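Local coordinates for beta-n-acetylhexosaminidase (Streptococcus pneumoniae, PDB 4AZI), which probably removes terminal beta-linked N-acetylhexosamine residues from glycans, as one of the tandem family 20 catalytic modules of the pneumococcal exo-beta-D-N-acetylglucosaminidase StrH, at residues A17-F22 against G47-R52; K28-K33 against E341-M346; Y280-Q285 against A330-A335. The protein carries 2 engineered substitutions. All coordinates share one frame; numbering follows the deposited sequence.

Contact 1: A17-F22 against G47-R52; sequences AGRKYF and GNDGLR. With OAN (O-(2-acetamido-2-deoxy D-glucopyranosylidene) amino-N-phenylcarbamate), chain C.
Two guanidinium groups organise this contact. The R19 guanidinium has the amide nitrogen ND2 of N48 over one face, and water 2 and the sugar ring carbon CAC of OAN at its edge. The R52 guanidinium carries the backbone N of Y21 over one face and has the carbonyls of A17 and R19 near its plane. Both segments are loops of a TIM barrel. They follow the first two strands, 10-16 and 41-45, at the catalytic end, where the inhibitor OAN sits.

R19 is extended from CG to NE, and this carries its tip into the pocket. NH2 gives OAN OAJ a nearly straight bond of 2.8 Å (164°). NH1 lies 2.7 Å from OAN OAK, but that bond is bent and weak. R19 and D49 run side by side, with guanidinium and carboxylate planes 82° apart. Their salt bridge, R19 NE to D49 OD2, is 3.1 Å long and meets the oxygen from above the carboxylate plane. D16 makes a second salt bridge to R19 NH1 and also accepts from N48 ND2. H120 holds the other oxygen of D49. The nearby carboxylates probably help keep R19 charged. ND2 of N48 and NH1 of R19 are both donors and do not bond each other.

R52 reaches across to the backbone of A17-R19. Its NH2 donates to R19 O at 3.0 Å (149°), from above the carbonyl plane, while NE makes only a weak bond to G18 O. T90 O accepts from NH1, and Y84 O also from NH2. The backbones come close at G18 and N48, with G18 C 3.2 Å from N48 O. Water 1 bridges A17 and R52, donating to A17 O at 2.9 Å and R52 O at 3.0 Å.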
loop_
_atom_site.group_PDB
_atom_site.type_symbol
_atom_site.label_atom_id
_atom_site.label_comp_id
_atom_site.label_asym_id
_atom_site.label_seq_id
_atom_site.Cartn_x
_atom_site.Cartn_y
_atom_site.Cartn_z
ATOM N N ALA A 17 -3.524 4.791 -6.341
ATOM C CA ALA A 17 -3.184 5.204 -7.706
ATOM C C ALA A 17 -3.502 4.085 -8.693
ATOM O O ALA A 17 -2.967 4.041 -9.803
ATOM C CB ALA A 17 -1.722 5.615 -7.799
ATOM N N GLY A 18 -4.354 3.162 -8.260
ATOM C CA GLY A 18 -4.837 2.088 -9.109
ATOM C C GLY A 18 -6.112 2.499 -9.814
ATOM O O GLY A 18 -6.208 2.410 -11.038
ATOM N N ARG A 19 -7.097 2.956 -9.047
ATOM C CA ARG A 19 -8.349 3.407 -9.639
ATOM C C ARG A 19 -8.161 4.745 -10.361
ATOM O O ARG A 19 -8.806 5.009 -11.385
ATOM C CB ARG A 19 -9.434 3.549 -8.569
ATOM C CG ARG A 19 -9.891 2.238 -7.954
ATOM C CD ARG A 19 -11.083 2.498 -7.046
ATOM N NE ARG A 19 -11.631 1.279 -6.443
ATOM C CZ ARG A 19 -11.363 0.855 -5.209
ATOM N NH1 ARG A 19 -10.521 1.527 -4.432
ATOM N NH2 ARG A 19 -11.937 -0.252 -4.751
ATOM N N LYS A 20 -7.271 5.575 -9.826
ATOM C CA LYS A 20 -7.134 6.959 -10.287
ATOM C C LYS A 20 -5.684 7.295 -10.639
ATOM O O LYS A 20 -4.755 6.860 -9.953
ATOM C CB LYS A 20 -7.663 7.906 -9.210
ATOM C CG LYS A 20 -7.770 9.370 -9.610
ATOM C CD LYS A 20 -8.387 10.179 -8.476
ATOM C CE LYS A 20 -8.292 11.680 -8.742
ATOM N NZ LYS A 20 -9.091 12.074 -9.929
ATOM N N TYR A 21 -5.496 8.070 -11.709
ATOM C CA TYR A 21 -4.151 8.472 -12.129
ATOM C C TYR A 21 -3.607 9.580 -11.232
ATOM O O TYR A 21 -4.301 10.558 -10.941
ATOM C CB TYR A 21 -4.119 8.891 -13.612
ATOM C CG TYR A 21 -2.738 9.278 -14.114
ATOM C CD1 TYR A 21 -1.837 8.309 -14.566
ATOM C CD2 TYR A 21 -2.331 10.611 -14.132
ATOM C CE1 TYR A 21 -0.570 8.662 -15.017
ATOM C CE2 TYR A 21 -1.065 10.975 -14.580
ATOM C CZ TYR A 21 -0.188 10.001 -15.020
ATOM O OH TYR A 21 1.071 10.370 -15.462
ATOM N N PHE A 22 -2.368 9.404 -10.786
ATOM C CA PHE A 22 -1.617 10.446 -10.089
ATOM C C PHE A 22 -0.348 10.708 -10.895
ATOM O O PHE A 22 0.334 9.767 -11.304
ATOM C CB PHE A 22 -1.226 10.005 -8.669
ATOM C CG PHE A 22 -2.349 10.063 -7.666
ATOM C CD1 PHE A 22 -3.313 9.065 -7.617
ATOM C CD2 PHE A 22 -2.430 11.108 -6.748
ATOM C CE1 PHE A 22 -4.350 9.117 -6.692
ATOM C CE2 PHE A 22 -3.467 11.164 -5.820
ATOM C CZ PHE A 22 -4.426 10.161 -5.793
ATOM N N GLY A 47 -1.841 -1.539 -9.146
ATOM C CA GLY A 47 -2.947 -2.341 -9.643
ATOM C C GLY A 47 -4.022 -2.389 -8.576
ATOM O O GLY A 47 -3.795 -2.936 -7.493
ATOM N N ASN A 48 -5.179 -1.804 -8.878
ATOM C CA ASN A 48 -6.343 -1.805 -7.982
ATOM C C ASN A 48 -7.528 -1.331 -8.812
ATOM O O ASN A 48 -7.755 -0.112 -8.973
ATOM C CB ASN A 48 -6.100 -0.930 -6.744
ATOM C CG ASN A 48 -7.155 -1.112 -5.660
ATOM O OD1 ASN A 48 -7.397 -2.226 -5.169
ATOM N ND2 ASN A 48 -7.763 -0.007 -5.252
ATOM N N ASP A 49 -8.241 -2.311 -9.374
ATOM C CA ASP A 49 -9.236 -2.106 -10.441
ATOM C C ASP A 49 -8.533 -1.724 -11.748
ATOM O O ASP A 49 -8.382 -2.553 -12.637
ATOM C CB ASP A 49 -10.315 -1.080 -10.043
ATOM C CG ASP A 49 -11.166 -1.549 -8.865
ATOM O OD1 ASP A 49 -10.802 -2.553 -8.213
ATOM O OD2 ASP A 49 -12.213 -0.923 -8.601
ATOM N N GLY A 50 -8.105 -0.469 -11.862
ATOM C CA GLY A 50 -7.225 -0.086 -12.959
ATOM C C GLY A 50 -5.814 -0.595 -12.710
ATOM O O GLY A 50 -5.440 -0.907 -11.568
ATOM N N LEU A 51 -5.029 -0.685 -13.777
ATOM C CA LEU A 51 -3.621 -1.049 -13.670
ATOM C C LEU A 51 -2.784 0.052 -14.305
ATOM O O LEU A 51 -2.650 0.116 -15.528
ATOM C CB LEU A 51 -3.361 -2.399 -14.338
ATOM C CG LEU A 51 -1.912 -2.882 -14.329
ATOM C CD1 LEU A 51 -1.045 -1.861 -15.035
ATOM C CD2 LEU A 51 -1.403 -3.129 -12.916
ATOM N N ARG A 52 -2.225 0.911 -13.454
ATOM C CA ARG A 52 -1.614 2.168 -13.876
ATOM C C ARG A 52 -0.091 2.178 -13.757
ATOM O O ARG A 52 0.513 3.172 -13.330
ATOM C CB ARG A 52 -2.253 3.339 -13.115
ATOM C CG ARG A 52 -3.776 3.345 -13.203
ATOM C CD ARG A 52 -4.383 4.686 -12.818
ATOM N NE ARG A 52 -5.836 4.666 -13.000
ATOM C CZ ARG A 52 -6.455 4.937 -14.149
ATOM N NH1 ARG A 52 -5.756 5.270 -15.222
ATOM N NH2 ARG A 52 -7.779 4.882 -14.220
HETATM C CAH OAN C . -8.822 -3.462 1.723
HETATM C CAG OAN C . -9.849 -2.355 1.444
HETATM O OAN OAN C . -9.908 -1.373 2.170
HETATM N NAI OAN C . -10.642 -2.562 0.390
HETATM C CAB OAN C . -11.690 -1.628 -0.073
HETATM C CAC OAN C . -11.062 -0.548 -0.956
HETATM O OAJ OAN C . -10.910 -1.054 -2.288
HETATM C CAD OAN C . -11.916 0.711 -0.978
HETATM O OAK OAN C . -11.277 1.645 -1.837
HETATM C CAE OAN C . -12.004 1.291 0.442
HETATM C CAF OAN C . -12.881 2.541 0.571
HETATM O OAM OAN C . -14.247 2.222 0.290
HETATM O OAL OAN C . -12.467 0.320 1.418
HETATM C CAA OAN C . -12.483 -1.010 1.098
HETATM N NAY OAN C . -13.216 -1.792 1.861
HETATM O OAQ OAN C . -13.892 -1.178 2.874
HETATM C CAP OAN C . -15.077 -1.773 3.204
HETATM O OAR OAN C . -15.733 -1.340 4.153
HETATM N NAO OAN C . -15.461 -2.813 2.448
HETATM C CAS OAN C . -16.566 -3.550 2.639
HETATM C CAT OAN C . -16.425 -4.937 2.698
HETATM C CAU OAN C . -17.538 -5.754 2.891
HETATM C CAV OAN C . -18.803 -5.186 3.029
HETATM C CAW OAN C . -18.955 -3.793 2.970
HETATM C CAX OAN C . -17.840 -2.975 2.773
HETATM O O HOH W 1 -0.238 4.548 -10.793
HETATM O O HOH W 2 -13.740 -1.968 -6.237
#

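Contact 2: K28-K33 against E341-M346; sequences KRIVDK and EIFELM
The helical segments 28-33 and 341-346 run nearly parallel, with 24° between their directions and 11.1 Å between their axes at closest approach. At that spacing the gap is bridged by side chains. F343 contributes the largest share of the buried surface. Its CG is anti to the carbonyl carbon, and the ring reaches across to the other helix. K33 lies over one face of this ring. Its CG is anti to its own backbone N, and the chain bends at chi2 (64°), so CB, CG and CD pass over the ring. K33 CG sits 3.6 Å from the F343 ring centroid, almost on the ring normal, a clear CH-pi contact.

These are the first and last helices of the TIM barrel, 24-37 after the first strand and 339-352 after the eighth. Their packing joins the two ends of the barrel's outer helical layer.

The ring tip of F343 comes close to the backbone, with CZ 3.7 Å from R29 O. The R29 guanidinium turns one face to the ring rim, NH2 being 4.2 Å from F343 CE2. The charge of R29 is met by E339 through a salt bridge. On the buried side, M346 bends at chi3 (73°) and places its methyl CE 4.1 Å from both I30 O and K33 C. I30 CG1 adds a looser apolar touch, 4.5 Å from F343 CE1.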
loop_
_atom_site.group_PDB
_atom_site.type_symbol
_atom_site.label_atom_id
_atom_site.label_comp_id
_atom_site.label_asym_id
_atom_site.label_seq_id
_atom_site.Cartn_x
_atom_site.Cartn_y
_atom_site.Cartn_z
ATOM N N LYS A 28 5.508 12.749 -5.748
ATOM C CA LYS A 28 6.685 13.372 -5.136
ATOM C C LYS A 28 6.273 14.324 -4.012
ATOM O O LYS A 28 6.886 14.318 -2.949
ATOM C CB LYS A 28 7.529 14.116 -6.180
ATOM C CG LYS A 28 8.423 13.235 -7.047
ATOM C CD LYS A 28 9.131 14.065 -8.118
ATOM C CE LYS A 28 10.584 13.654 -8.295
ATOM N NZ LYS A 28 11.345 14.511 -9.264
ATOM N N ARG A 29 5.241 15.135 -4.246
ATOM C CA ARG A 29 4.696 16.030 -3.216
ATOM C C ARG A 29 4.171 15.297 -1.976
ATOM O O ARG A 29 4.345 15.765 -0.845
ATOM C CB ARG A 29 3.586 16.903 -3.791
ATOM C CG ARG A 29 4.078 18.021 -4.686
ATOM C CD ARG A 29 3.275 19.276 -4.421
ATOM N NE ARG A 29 3.705 19.922 -3.175
ATOM C CZ ARG A 29 3.062 20.915 -2.565
ATOM N NH1 ARG A 29 1.936 21.403 -3.068
ATOM N NH2 ARG A 29 3.551 21.427 -1.441
ATOM N N ILE A 30 3.507 14.164 -2.199
ATOM C CA ILE A 30 3.094 13.268 -1.112
ATOM C C ILE A 30 4.310 12.762 -0.317
ATOM O O ILE A 30 4.300 12.786 0.915
ATOM C CB ILE A 30 2.242 12.087 -1.650
ATOM C CG1 ILE A 30 0.862 12.594 -2.098
ATOM C CG2 ILE A 30 2.125 10.964 -0.613
ATOM C CD1 ILE A 30 0.096 11.639 -2.991
ATOM N N VAL A 31 5.347 12.314 -1.033
ATOM C CA VAL A 31 6.632 11.904 -0.437
ATOM C C VAL A 31 7.215 13.021 0.444
ATOM O O VAL A 31 7.606 12.777 1.590
ATOM C CB VAL A 31 7.659 11.503 -1.535
ATOM C CG1 VAL A 31 9.083 11.497 -0.995
ATOM C CG2 VAL A 31 7.312 10.146 -2.130
ATOM N N ASP A 32 7.246 14.236 -0.113
ATOM C CA ASP A 32 7.676 15.459 0.582
ATOM C C ASP A 32 6.917 15.696 1.877
ATOM O O ASP A 32 7.519 15.941 2.923
ATOM C CB ASP A 32 7.453 16.689 -0.311
ATOM C CG ASP A 32 8.433 16.772 -1.457
ATOM O OD1 ASP A 32 9.415 16.004 -1.468
ATOM O OD2 ASP A 32 8.218 17.631 -2.341
ATOM N N LYS A 33 5.588 15.650 1.785
ATOM C CA LYS A 33 4.726 15.847 2.939
ATOM C C LYS A 33 4.903 14.741 3.963
ATOM O O LYS A 33 4.874 15.009 5.155
ATOM C CB LYS A 33 3.255 15.948 2.522
ATOM C CG LYS A 33 2.355 16.548 3.590
ATOM C CD LYS A 33 2.734 17.995 3.877
ATOM C CE LYS A 33 1.897 18.584 4.997
ATOM N NZ LYS A 33 2.322 19.982 5.316
ATOM N N GLU A 341 -6.587 18.287 1.350
ATOM C CA GLU A 341 -7.381 17.383 2.184
ATOM C C GLU A 341 -6.496 16.258 2.717
ATOM O O GLU A 341 -6.510 15.959 3.911
ATOM C CB GLU A 341 -8.541 16.787 1.394
ATOM C CG GLU A 341 -9.653 17.759 1.047
ATOM C CD GLU A 341 -10.760 17.098 0.250
ATOM O OE1 GLU A 341 -10.493 16.078 -0.414
ATOM O OE2 GLU A 341 -11.906 17.590 0.290
ATOM N N ILE A 342 -5.724 15.654 1.818
ATOM C CA ILE A 342 -4.835 14.537 2.151
ATOM C C ILE A 342 -3.749 14.983 3.128
ATOM O O ILE A 342 -3.398 14.251 4.048
ATOM C CB ILE A 342 -4.227 13.906 0.873
ATOM C CG1 ILE A 342 -5.245 12.977 0.200
ATOM C CG2 ILE A 342 -2.973 13.096 1.187
ATOM C CD1 ILE A 342 -6.465 13.664 -0.385
ATOM N N PHE A 343 -3.252 16.202 2.924
ATOM C CA PHE A 343 -2.221 16.787 3.777
ATOM C C PHE A 343 -2.753 17.065 5.181
ATOM O O PHE A 343 -2.062 16.797 6.166
ATOM C CB PHE A 343 -1.642 18.058 3.137
ATOM C CG PHE A 343 -0.677 17.798 2.003
ATOM C CD1 PHE A 343 -0.542 16.526 1.442
ATOM C CD2 PHE A 343 0.083 18.840 1.475
ATOM C CE1 PHE A 343 0.346 16.296 0.399
ATOM C CE2 PHE A 343 0.973 18.616 0.429
ATOM C CZ PHE A 343 1.103 17.343 -0.110
ATOM N N GLU A 344 -3.976 17.579 5.284
ATOM C CA GLU A 344 -4.577 17.781 6.608
ATOM C C GLU A 344 -4.752 16.447 7.353
ATOM O O GLU A 344 -4.463 16.350 8.548
ATOM C CB GLU A 344 -5.912 18.526 6.524
ATOM C CG GLU A 344 -6.483 18.855 7.901
ATOM C CD GLU A 344 -7.886 19.434 7.864
ATOM O OE1 GLU A 344 -8.467 19.555 6.766
ATOM O OE2 GLU A 344 -8.411 19.758 8.949
ATOM N N LEU A 345 -5.213 15.425 6.637
ATOM C CA LEU A 345 -5.404 14.104 7.229
ATOM C C LEU A 345 -4.071 13.519 7.707
ATOM O O LEU A 345 -3.970 13.046 8.841
ATOM C CB LEU A 345 -6.109 13.167 6.237
ATOM C CG LEU A 345 -6.592 11.791 6.704
ATOM C CD1 LEU A 345 -7.417 11.863 7.979
ATOM C CD2 LEU A 345 -7.393 11.122 5.595
ATOM N N MET A 346 -3.055 13.579 6.843
ATOM C CA MET A 346 -1.706 13.146 7.191
ATOM C C MET A 346 -1.143 13.887 8.398
ATOM O O MET A 346 -0.555 13.269 9.275
ATOM C CB MET A 346 -0.754 13.315 6.007
ATOM C CG MET A 346 -0.992 12.333 4.878
ATOM S SD MET A 346 0.007 12.732 3.442
ATOM C CE MET A 346 1.634 12.241 4.016
#

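Contact 3: Y280-Q285 against A330-A335; sequences YYILGQ and ADRPSA. With OAN (O-(2-acetamido-2-deoxy D-glucopyranosylidene) amino-N-phenylcarbamate), chain C.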
loop_
_atom_site.group_PDB
_atom_site.type_symbol
_atom_site.label_atom_id
_atom_site.label_comp_id
_atom_site.label_asym_id
_atom_site.label_seq_id
_atom_site.Cartn_x
_atom_site.Cartn_y
_atom_site.Cartn_z
ATOM N N TYR A 280 -9.636 5.599 6.947
ATOM C CA TYR A 280 -9.905 5.629 5.498
ATOM C C TYR A 280 -10.513 6.972 5.060
ATOM O O TYR A 280 -11.362 7.523 5.759
ATOM C CB TYR A 280 -10.880 4.508 5.112
ATOM C CG TYR A 280 -10.282 3.123 4.913
ATOM C CD1 TYR A 280 -8.968 2.834 5.293
ATOM C CD2 TYR A 280 -11.045 2.096 4.361
ATOM C CE1 TYR A 280 -8.427 1.561 5.116
ATOM C CE2 TYR A 280 -10.516 0.826 4.180
ATOM C CZ TYR A 280 -9.206 0.565 4.545
ATOM O OH TYR A 280 -8.674 -0.702 4.357
ATOM N N TYR A 281 -10.084 7.478 3.906
ATOM C CA TYR A 281 -10.753 8.613 3.246
ATOM C C TYR A 281 -10.907 8.362 1.750
ATOM O O TYR A 281 -9.924 8.069 1.070
ATOM C CB TYR A 281 -10.012 9.937 3.463
ATOM C CG TYR A 281 -10.596 11.083 2.642
ATOM C CD1 TYR A 281 -11.945 11.443 2.767
ATOM C CD2 TYR A 281 -9.810 11.790 1.725
ATOM C CE1 TYR A 281 -12.488 12.473 2.011
ATOM C CE2 TYR A 281 -10.344 12.830 0.965
ATOM C CZ TYR A 281 -11.686 13.168 1.116
ATOM O OH TYR A 281 -12.234 14.196 0.371
ATOM N N ILE A 282 -12.142 8.480 1.258
ATOM C CA ILE A 282 -12.446 8.366 -0.170
ATOM C C ILE A 282 -12.523 9.780 -0.723
ATOM O O ILE A 282 -13.285 10.606 -0.205
ATOM C CB ILE A 282 -13.787 7.618 -0.418
ATOM C CG1 ILE A 282 -13.700 6.159 0.066
ATOM C CG2 ILE A 282 -14.182 7.666 -1.890
ATOM C CD1 ILE A 282 -15.053 5.500 0.292
ATOM N N LEU A 283 -11.732 10.064 -1.757
ATOM C CA LEU A 283 -11.722 11.392 -2.380
ATOM C C LEU A 283 -13.142 11.855 -2.698
ATOM O O LEU A 283 -13.907 11.135 -3.350
ATOM C CB LEU A 283 -10.878 11.400 -3.663
ATOM C CG LEU A 283 -9.412 10.945 -3.654
ATOM C CD1 LEU A 283 -8.789 11.193 -5.026
ATOM C CD2 LEU A 283 -8.596 11.628 -2.565
ATOM N N GLY A 284 -13.487 13.047 -2.212
ATOM C CA GLY A 284 -14.796 13.655 -2.463
ATOM C C GLY A 284 -15.938 13.166 -1.588
ATOM O O GLY A 284 -17.069 13.641 -1.723
ATOM N N GLN A 285 -15.654 12.216 -0.696
ATOM C CA GLN A 285 -16.687 11.569 0.113
ATOM C C GLN A 285 -17.157 12.471 1.251
ATOM O O GLN A 285 -16.350 13.019 2.007
ATOM C CB GLN A 285 -16.193 10.219 0.666
ATOM C CG GLN A 285 -17.280 9.312 1.231
ATOM C CD GLN A 285 -17.865 8.368 0.197
ATOM O OE1 GLN A 285 -17.857 8.651 -1.001
ATOM N NE2 GLN A 285 -18.379 7.234 0.658
ATOM N N ALA A 330 -9.761 5.781 -3.901
ATOM C CA ALA A 330 -10.322 6.461 -5.055
ATOM C C ALA A 330 -11.582 5.815 -5.641
ATOM O O ALA A 330 -11.774 5.845 -6.862
ATOM C CB ALA A 330 -9.253 6.621 -6.124
ATOM N N ASP A 331 -12.444 5.264 -4.781
ATOM C CA ASP A 331 -13.671 4.548 -5.206
ATOM C C ASP A 331 -14.446 5.210 -6.351
ATOM O O ASP A 331 -14.935 4.537 -7.255
ATOM C CB ASP A 331 -14.606 4.317 -4.012
ATOM C CG ASP A 331 -13.980 3.438 -2.933
ATOM O OD1 ASP A 331 -12.765 3.580 -2.657
ATOM O OD2 ASP A 331 -14.706 2.607 -2.352
ATOM N N ARG A 332 -14.571 6.527 -6.296
ATOM C CA ARG A 332 -15.081 7.288 -7.426
ATOM C C ARG A 332 -13.909 8.098 -7.981
ATOM O O ARG A 332 -13.608 9.186 -7.488
ATOM C CB ARG A 332 -16.263 8.163 -6.988
ATOM C CG ARG A 332 -17.479 7.351 -6.542
ATOM C CD ARG A 332 -18.497 8.176 -5.760
ATOM N NE ARG A 332 -17.929 8.682 -4.511
ATOM C CZ ARG A 332 -17.715 9.969 -4.236
ATOM N NH1 ARG A 332 -18.043 10.919 -5.112
ATOM N NH2 ARG A 332 -17.173 10.308 -3.075
ATOM N N PRO A 333 -13.209 7.549 -8.994
ATOM C CA PRO A 333 -11.938 8.174 -9.382
ATOM C C PRO A 333 -12.091 9.456 -10.201
ATOM O O PRO A 333 -11.098 10.152 -10.438
ATOM C CB PRO A 333 -11.225 7.082 -10.192
ATOM C CG PRO A 333 -12.241 5.997 -10.440
ATOM C CD PRO A 333 -13.560 6.409 -9.859
ATOM N N SER A 334 -13.314 9.778 -10.623
ATOM C CA SER A 334 -13.552 11.062 -11.290
ATOM C C SER A 334 -13.542 12.223 -10.295
ATOM O O SER A 334 -13.438 13.384 -10.698
ATOM C CB SER A 334 -14.852 11.047 -12.099
ATOM O OG SER A 334 -15.965 10.896 -11.249
ATOM N N ALA A 335 -13.636 11.904 -9.003
ATOM C CA ALA A 335 -13.582 12.917 -7.951
ATOM C C ALA A 335 -12.236 13.622 -7.981
ATOM O O ALA A 335 -11.207 13.003 -8.255
ATOM C CB ALA A 335 -13.829 12.297 -6.586
HETATM C CAH OAN C . -8.822 -3.462 1.723
HETATM C CAG OAN C . -9.849 -2.355 1.444
HETATM O OAN OAN C . -9.908 -1.373 2.170
HETATM N NAI OAN C . -10.642 -2.562 0.390
HETATM C CAB OAN C . -11.690 -1.628 -0.073
HETATM C CAC OAN C . -11.062 -0.548 -0.956
HETATM O OAJ OAN C . -10.910 -1.054 -2.288
HETATM C CAD OAN C . -11.916 0.711 -0.978
HETATM O OAK OAN C . -11.277 1.645 -1.837
HETATM C CAE OAN C . -12.004 1.291 0.442
HETATM C CAF OAN C . -12.881 2.541 0.571
HETATM O OAM OAN C . -14.247 2.222 0.290
HETATM O OAL OAN C . -12.467 0.320 1.418
HETATM C CAA OAN C . -12.483 -1.010 1.098
HETATM N NAY OAN C . -13.216 -1.792 1.861
HETATM O OAQ OAN C . -13.892 -1.178 2.874
HETATM C CAP OAN C . -15.077 -1.773 3.204
HETATM O OAR OAN C . -15.733 -1.340 4.153
HETATM N NAO OAN C . -15.461 -2.813 2.448
HETATM C CAS OAN C . -16.566 -3.550 2.639
HETATM C CAT OAN C . -16.425 -4.937 2.698
HETATM C CAU OAN C . -17.538 -5.754 2.891
HETATM C CAV OAN C . -18.803 -5.186 3.029
HETATM C CAW OAN C . -18.955 -3.793 2.970
HETATM C CAX OAN C . -17.840 -2.975 2.773
HETATM O O HOH W 3 -13.163 8.490 -4.844
#
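The oxygen of water 3 is the best-held polar atom here, gripped by three hydrogen bonds. It donates to L283 O and to R332 O, and accepts from R332 N at 2.8 Å. It thus ties the end of the seventh strand to the loop after the eighth, at the catalytic end of the TIM barrel. Segment 280-285 ends the seventh strand, and 330-335 follows the eighth. Each segment contains a beta turn, type II from I282 to Q285 and type I from R332 to A335.

R332 spans the gap between them. Its chain bends at chi3 (-63°), and NH2 donates a hydrogen bond of 2.7 Å to Q285 OE1 (135°). The amide and guanidinium planes are 28° apart. R332 NH2 lies in the plane of the Q285 carbonyl, while OE1 is tilted out of the guanidinium plane; the two chains cross at about a right angle. The Q285 amide is fixed from its other end too, because NE2 donates to W291 O. The methyl CB of A335 lies 3.4 Å from L283 O.

Toward the inhibitor OAN, I282 and D331 cross at about a right angle. I282 CG1 stands 3.9 Å from D331 OD1, and I282 CD1 lies 3.4 Å from OAN OAM. D331 uses both oxygens on the sugar: OAK donates to OD1 at 2.6 Å, and OAM to OD2 at 2.7 Å. At the acetamido group, Y280 OH donates to the carbonyl oxygen OAN of the ligand, also at 2.6 Å.

How the contacts relate
All three contacts lie within one TIM barrel. Along the chain, contacts 1 and 2 interleave, while contact 3 comes after contact 1 and falls between the two segments of contact 2. Contacts 1 and 3 join loops at the catalytic end. Their centres are 12 Å apart, and both reach OAN. K20 of contact 1 links them, its NZ bonding to P333 O and A335 O. Contact 2 packs the first and last outer helices. Its centre is 18 Å from contact 1 and 16 Å from contact 3. E341 and I342 meet Y281 and L283, so the outer helix 339-352 touches the strand end that carries pocket residues.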